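PDB 4Q3M: MGS-M4, which is an aldo-keto reductase of unknown substrate from a deep-sea metagenome, probably reducing carbonyl compounds with a nicotinamide cofactor as its relatives do. Local coordinates for residues 177-189 with 216-229. Sequence-based numbering, arbitrary orientation.
Sequences NNIQLEAYAPLMS and AIRWLIEREIVVIP. With SO4 (sulfate ion), chain G.
Glu182 pairs with Val226, and Ala183 with Val227, where strand 180-184 runs parallel to the short strand 226-227, the seventh and eighth strands of the TIM barrel. Ala183 N gives a straight bond to Val226 O (2.7 Å, 176° at the hydrogen), Ile228 N reaches Ala183 O, and Val226 N makes a weak one to Leu181 O. Helix 212-222, which precedes strand 226-227, ends in a Schellman motif, and the carbonyl of Glu224, its positive-phi residue, accepts from a side chain: Gln180 NE2 donates almost linearly to Glu224 O (3.1 Å), the acceptor lying in the amide plane. With CG anti to the backbone N (chi1 175°) and a bend at chi2, the Gln180 chain crosses Val226 CG2, and the same NE2 also hydrogen-bonds Leu181 O, less straight (136°) and from above the carbonyl plane. Were this residue an alanine, Glu224 O and Leu181 O would probably both lose the amide donor, and Val226 CG2 its cover.

Glu182 faces the barrel interior with Val226; its long, extended chain packs on Val226 CG1 and brings OE2 within 3.7 Å of Ile228 CD1, while OE1 accepts a hydrogen bond from Gln158 NE2. On the helix side, small Ala183 lets Leu220 CD1 approach its CB to 3.8 Å, and Ile225 CG2 packs there too. Farther along, the rigid apolar ring of Pro186 presents CB to both Leu220 CD1 and Val227 CG2, and Leu187 CD2 meets Ala216 and Ile217. The type I turn Ala185 to Met188, with Ser189 just after it, presents Leu187 N and Ser189 N to O4 of a sulfate, probably from the crystallisation liquor, each at 2.8 Å; Lys230 N also binds it.

The contact thus joins apolar strand-helix packing to backbone N-H groups that hold an anion, consistent with cofactor binding by loops at this C-terminal end of the barrel strands in related reductases.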
loop_
_atom_site.group_PDB
_atom_site.type_symbol
_atom_site.label_atom_id
_atom_site.label_comp_id
_atom_site.label_asym_id
_atom_site.label_seq_id
_atom_site.Cartn_x
_atom_site.Cartn_y
_atom_site.Cartn_z
ATOM N N ASN A 177 -17.165 -6.615 8.494
ATOM C CA ASN A 177 -16.753 -7.906 9.029
ATOM C C ASN A 177 -16.487 -7.859 10.531
ATOM O O ASN A 177 -15.781 -8.712 11.071
ATOM C CB ASN A 177 -15.512 -8.410 8.294
ATOM C CG ASN A 177 -15.795 -8.752 6.845
ATOM O OD1 ASN A 177 -16.165 -9.882 6.523
ATOM N ND2 ASN A 177 -15.629 -7.774 5.962
ATOM N N ASN A 178 -17.057 -6.852 11.189
ATOM C CA ASN A 178 -16.999 -6.716 12.644
ATOM C C ASN A 178 -15.576 -6.680 13.192
ATOM O O ASN A 178 -15.283 -7.274 14.231
ATOM C CB ASN A 178 -17.781 -7.849 13.308
ATOM C CG ASN A 178 -19.116 -8.101 12.637
ATOM O OD1 ASN A 178 -20.057 -7.324 12.790
ATOM N ND2 ASN A 178 -19.203 -9.194 11.887
ATOM N N ILE A 179 -14.696 -5.981 12.485
ATOM C CA ILE A 179 -13.320 -5.807 12.926
ATOM C C ILE A 179 -13.082 -4.358 13.333
ATOM O O ILE A 179 -13.312 -3.440 12.546
ATOM C CB ILE A 179 -12.316 -6.202 11.827
ATOM C CG1 ILE A 179 -12.540 -7.653 11.395
ATOM C CG2 ILE A 179 -10.888 -5.995 12.307
ATOM C CD1 ILE A 179 -11.641 -8.101 10.264
ATOM N N GLN A 180 -12.632 -4.153 14.567
ATOM C CA GLN A 180 -12.352 -2.807 15.047
ATOM C C GLN A 180 -11.039 -2.296 14.476
ATOM O O GLN A 180 -9.967 -2.788 14.824
ATOM C CB GLN A 180 -12.307 -2.769 16.574
ATOM C CG GLN A 180 -11.896 -1.417 17.140
ATOM C CD GLN A 180 -12.896 -0.321 16.822
ATOM O OE1 GLN A 180 -14.105 -0.522 16.922
ATOM N NE2 GLN A 180 -12.394 0.845 16.434
ATOM N N LEU A 181 -11.126 -1.307 13.592
ATOM C CA LEU A 181 -9.929 -0.706 13.026
ATOM C C LEU A 181 -9.247 0.178 14.062
ATOM O O LEU A 181 -9.891 1.001 14.714
ATOM C CB LEU A 181 -10.264 0.101 11.771
ATOM C CG LEU A 181 -9.062 0.539 10.931
ATOM C CD1 LEU A 181 -9.293 0.228 9.462
ATOM C CD2 LEU A 181 -8.781 2.020 11.126
ATOM N N GLU A 182 -7.942 -0.008 14.214
ATOM C CA GLU A 182 -7.157 0.787 15.146
ATOM C C GLU A 182 -6.104 1.575 14.379
ATOM O O GLU A 182 -5.435 1.038 13.496
ATOM C CB GLU A 182 -6.506 -0.106 16.203
ATOM C CG GLU A 182 -5.826 0.652 17.329
ATOM C CD GLU A 182 -5.221 -0.272 18.369
ATOM O OE1 GLU A 182 -4.979 -1.455 18.045
ATOM O OE2 GLU A 182 -4.989 0.182 19.509
ATOM N N ALA A 183 -5.961 2.852 14.713
ATOM C CA ALA A 183 -5.058 3.726 13.979
ATOM C C ALA A 183 -3.759 3.973 14.732
ATOM O O ALA A 183 -3.767 4.541 15.823
ATOM C CB ALA A 183 -5.743 5.051 13.678
ATOM N N TYR A 184 -2.642 3.540 14.152
ATOM C CA TYR A 184 -1.342 3.952 14.662
ATOM C C TYR A 184 -0.788 5.022 13.731
ATOM O O TYR A 184 -1.297 5.212 12.624
ATOM C CB TYR A 184 -0.377 2.763 14.810
ATOM C CG TYR A 184 0.269 2.240 13.539
ATOM C CD1 TYR A 184 1.381 2.868 12.984
ATOM C CD2 TYR A 184 -0.202 1.086 12.924
ATOM C CE1 TYR A 184 1.980 2.384 11.837
ATOM C CE2 TYR A 184 0.395 0.592 11.777
ATOM C CZ TYR A 184 1.484 1.245 11.238
ATOM O OH TYR A 184 2.081 0.757 10.096
ATOM N N ALA A 185 0.254 5.711 14.188
ATOM C CA ALA A 185 0.745 6.925 13.539
ATOM C C ALA A 185 -0.384 7.913 13.224
ATOM O O ALA A 185 -0.509 8.366 12.084
ATOM C CB ALA A 185 1.506 6.573 12.266
ATOM N N PRO A 186 -1.208 8.261 14.229
ATOM C CA PRO A 186 -2.317 9.172 13.929
ATOM C C PRO A 186 -1.840 10.603 13.705
ATOM O O PRO A 186 -2.565 11.411 13.123
ATOM C CB PRO A 186 -3.189 9.077 15.177
ATOM C CG PRO A 186 -2.228 8.791 16.268
ATOM C CD PRO A 186 -1.153 7.927 15.666
ATOM N N LEU A 187 -0.634 10.908 14.172
ATOM C CA LEU A 187 -0.037 12.220 13.955
ATOM C C LEU A 187 1.007 12.147 12.845
ATOM O O LEU A 187 1.925 12.966 12.790
ATOM C CB LEU A 187 0.590 12.748 15.247
ATOM C CG LEU A 187 -0.355 12.899 16.440
ATOM C CD1 LEU A 187 0.331 13.624 17.588
ATOM C CD2 LEU A 187 -1.633 13.616 16.029
ATOM N N MET A 188 0.855 11.150 11.976
ATOM C CA MET A 188 1.736 10.929 10.829
ATOM C C MET A 188 3.191 10.672 11.226
ATOM O O MET A 188 4.097 10.851 10.413
ATOM C CB MET A 188 1.665 12.114 9.860
ATOM C CG MET A 188 0.331 12.244 9.141
ATOM S SD MET A 188 0.306 13.576 7.925
ATOM C CE MET A 188 1.596 13.038 6.805
ATOM N N SER A 189 3.397 10.246 12.471
ATOM C CA SER A 189 4.711 9.836 12.974
ATOM C C SER A 189 5.821 10.845 12.682
ATOM O O SER A 189 5.676 12.038 12.945
ATOM C CB SER A 189 5.094 8.473 12.392
ATOM O OG SER A 189 6.386 8.081 12.822
ATOM N N ALA A 216 -6.681 15.908 14.797
ATOM C CA ALA A 216 -6.493 14.666 14.056
ATOM C C ALA A 216 -6.922 13.468 14.890
ATOM O O ALA A 216 -7.450 12.487 14.365
ATOM C CB ALA A 216 -5.042 14.523 13.626
ATOM N N ILE A 217 -6.695 13.564 16.194
ATOM C CA ILE A 217 -7.099 12.521 17.124
ATOM C C ILE A 217 -8.620 12.451 17.231
ATOM O O ILE A 217 -9.203 11.374 17.122
ATOM C CB ILE A 217 -6.488 12.752 18.517
ATOM C CG1 ILE A 217 -4.963 12.670 18.438
ATOM C CG2 ILE A 217 -7.021 11.737 19.513
ATOM C CD1 ILE A 217 -4.262 13.093 19.703
ATOM N N ARG A 218 -9.253 13.604 17.427
ATOM C CA ARG A 218 -10.708 13.678 17.550
ATOM C C ARG A 218 -11.409 13.182 16.293
ATOM O O ARG A 218 -12.439 12.514 16.367
ATOM C CB ARG A 218 -11.154 15.109 17.851
ATOM C CG ARG A 218 -12.657 15.253 18.038
ATOM C CD ARG A 218 -13.151 14.380 19.181
ATOM N NE ARG A 218 -14.604 14.235 19.174
ATOM C CZ ARG A 218 -15.287 13.521 20.062
ATOM N NH1 ARG A 218 -14.650 12.887 21.037
ATOM N NH2 ARG A 218 -16.608 13.442 19.978
ATOM N N TRP A 219 -10.844 13.520 15.139
ATOM C CA TRP A 219 -11.393 13.104 13.856
ATOM C C TRP A 219 -11.481 11.582 13.765
ATOM O O TRP A 219 -12.453 11.036 13.243
ATOM C CB TRP A 219 -10.545 13.668 12.716
ATOM C CG TRP A 219 -10.821 13.057 11.382
ATOM C CD1 TRP A 219 -11.920 13.256 10.601
ATOM C CD2 TRP A 219 -9.971 12.161 10.660
ATOM N NE1 TRP A 219 -11.813 12.530 9.440
ATOM C CE2 TRP A 219 -10.623 11.850 9.451
ATOM C CE3 TRP A 219 -8.723 11.588 10.921
ATOM C CZ2 TRP A 219 -10.071 10.991 8.506
ATOM C CZ3 TRP A 219 -8.176 10.737 9.981
ATOM C CH2 TRP A 219 -8.848 10.446 8.789
ATOM N N LEU A 220 -10.464 10.903 14.289
ATOM C CA LEU A 220 -10.473 9.448 14.360
ATOM C C LEU A 220 -11.512 8.963 15.367
ATOM O O LEU A 220 -12.189 7.959 15.137
ATOM C CB LEU A 220 -9.087 8.919 14.731
ATOM C CG LEU A 220 -8.014 9.056 13.649
ATOM C CD1 LEU A 220 -6.646 8.716 14.208
ATOM C CD2 LEU A 220 -8.343 8.167 12.458
ATOM N N ILE A 221 -11.629 9.681 16.480
ATOM C CA ILE A 221 -12.639 9.383 17.491
ATOM C C ILE A 221 -14.038 9.457 16.893
ATOM O O ILE A 221 -14.882 8.595 17.149
ATOM C CB ILE A 221 -12.558 10.357 18.685
ATOM C CG1 ILE A 221 -11.166 10.332 19.316
ATOM C CG2 ILE A 221 -13.616 10.023 19.717
ATOM C CD1 ILE A 221 -10.822 9.023 19.961
ATOM N N GLU A 222 -14.272 10.489 16.088
ATOM C CA GLU A 222 -15.565 10.692 15.445
ATOM C C GLU A 222 -15.898 9.547 14.492
ATOM O O GLU A 222 -17.066 9.205 14.302
ATOM C CB GLU A 222 -15.587 12.025 14.690
ATOM C CG GLU A 222 -15.398 13.259 15.567
ATOM C CD GLU A 222 -16.611 13.580 16.424
ATOM O OE1 GLU A 222 -17.657 12.918 16.262
ATOM O OE2 GLU A 222 -16.518 14.503 17.262
ATOM N N ARG A 223 -14.865 8.955 13.899
ATOM C CA ARG A 223 -15.046 7.843 12.970
ATOM C C ARG A 223 -15.106 6.500 13.691
ATOM O O ARG A 223 -15.023 5.448 13.054
ATOM C CB ARG A 223 -13.917 7.817 11.937
ATOM C CG ARG A 223 -13.890 9.004 10.992
ATOM C CD ARG A 223 -12.738 8.875 10.009
ATOM N NE ARG A 223 -12.860 7.675 9.186
ATOM C CZ ARG A 223 -11.864 7.146 8.481
ATOM N NH1 ARG A 223 -10.664 7.710 8.501
ATOM N NH2 ARG A 223 -12.066 6.052 7.760
ATOM N N GLU A 224 -15.245 6.548 15.014
ATOM C CA GLU A 224 -15.288 5.349 15.852
ATOM C C GLU A 224 -14.060 4.465 15.640
ATOM O O GLU A 224 -14.162 3.239 15.602
ATOM C CB GLU A 224 -16.568 4.553 15.587
ATOM C CG GLU A 224 -17.842 5.296 15.962
ATOM C CD GLU A 224 -19.094 4.476 15.719
ATOM O OE1 GLU A 224 -19.037 3.521 14.917
ATOM O OE2 GLU A 224 -20.136 4.785 16.335
ATOM N N ILE A 225 -12.901 5.102 15.501
ATOM C CA ILE A 225 -11.642 4.391 15.321
ATOM C C ILE A 225 -10.755 4.537 16.553
ATOM O O ILE A 225 -10.542 5.645 17.046
ATOM C CB ILE A 225 -10.876 4.903 14.082
ATOM C CG1 ILE A 225 -11.656 4.592 12.803
ATOM C CG2 ILE A 225 -9.483 4.291 14.016
ATOM C CD1 ILE A 225 -10.953 5.037 11.537
ATOM N N VAL A 226 -10.246 3.413 17.053
ATOM C CA VAL A 226 -9.325 3.433 18.182
ATOM C C VAL A 226 -8.015 4.100 17.777
ATOM O O VAL A 226 -7.416 3.744 16.761
ATOM C CB VAL A 226 -9.043 2.014 18.711
ATOM C CG1 VAL A 226 -8.059 2.065 19.871
ATOM C CG2 VAL A 226 -10.338 1.339 19.134
ATOM N N VAL A 227 -7.576 5.072 18.571
ATOM C CA VAL A 227 -6.389 5.852 18.241
ATOM C C VAL A 227 -5.325 5.750 19.337
ATOM O O VAL A 227 -5.637 5.802 20.527
ATOM C CB VAL A 227 -6.756 7.335 17.998
ATOM C CG1 VAL A 227 -7.533 7.895 19.177
ATOM C CG2 VAL A 227 -5.518 8.167 17.723
ATOM N N ILE A 228 -4.070 5.590 18.928
ATOM C CA ILE A 228 -2.967 5.453 19.873
ATOM C C ILE A 228 -1.765 6.325 19.504
ATOM O O ILE A 228 -0.781 5.836 18.951
ATOM C CB ILE A 228 -2.508 3.985 19.981
ATOM C CG1 ILE A 228 -2.521 3.320 18.602
ATOM C CG2 ILE A 228 -3.408 3.215 20.931
ATOM C CD1 ILE A 228 -1.875 1.955 18.574
ATOM N N PRO A 229 -1.840 7.628 19.818
ATOM C CA PRO A 229 -0.722 8.535 19.529
ATOM C C PRO A 229 0.503 8.252 20.396
ATOM O O PRO A 229 0.382 8.099 21.611
ATOM C CB PRO A 229 -1.303 9.919 19.837
ATOM C CG PRO A 229 -2.404 9.660 20.806
ATOM C CD PRO A 229 -2.986 8.333 20.418
HETATM S S SO4 G . 2.299 9.321 16.095
HETATM O O1 SO4 G . 3.486 10.086 16.464
HETATM O O2 SO4 G . 2.611 7.895 16.121
HETATM O O3 SO4 G . 1.228 9.600 17.047
HETATM O O4 SO4 G . 1.873 9.704 14.753
#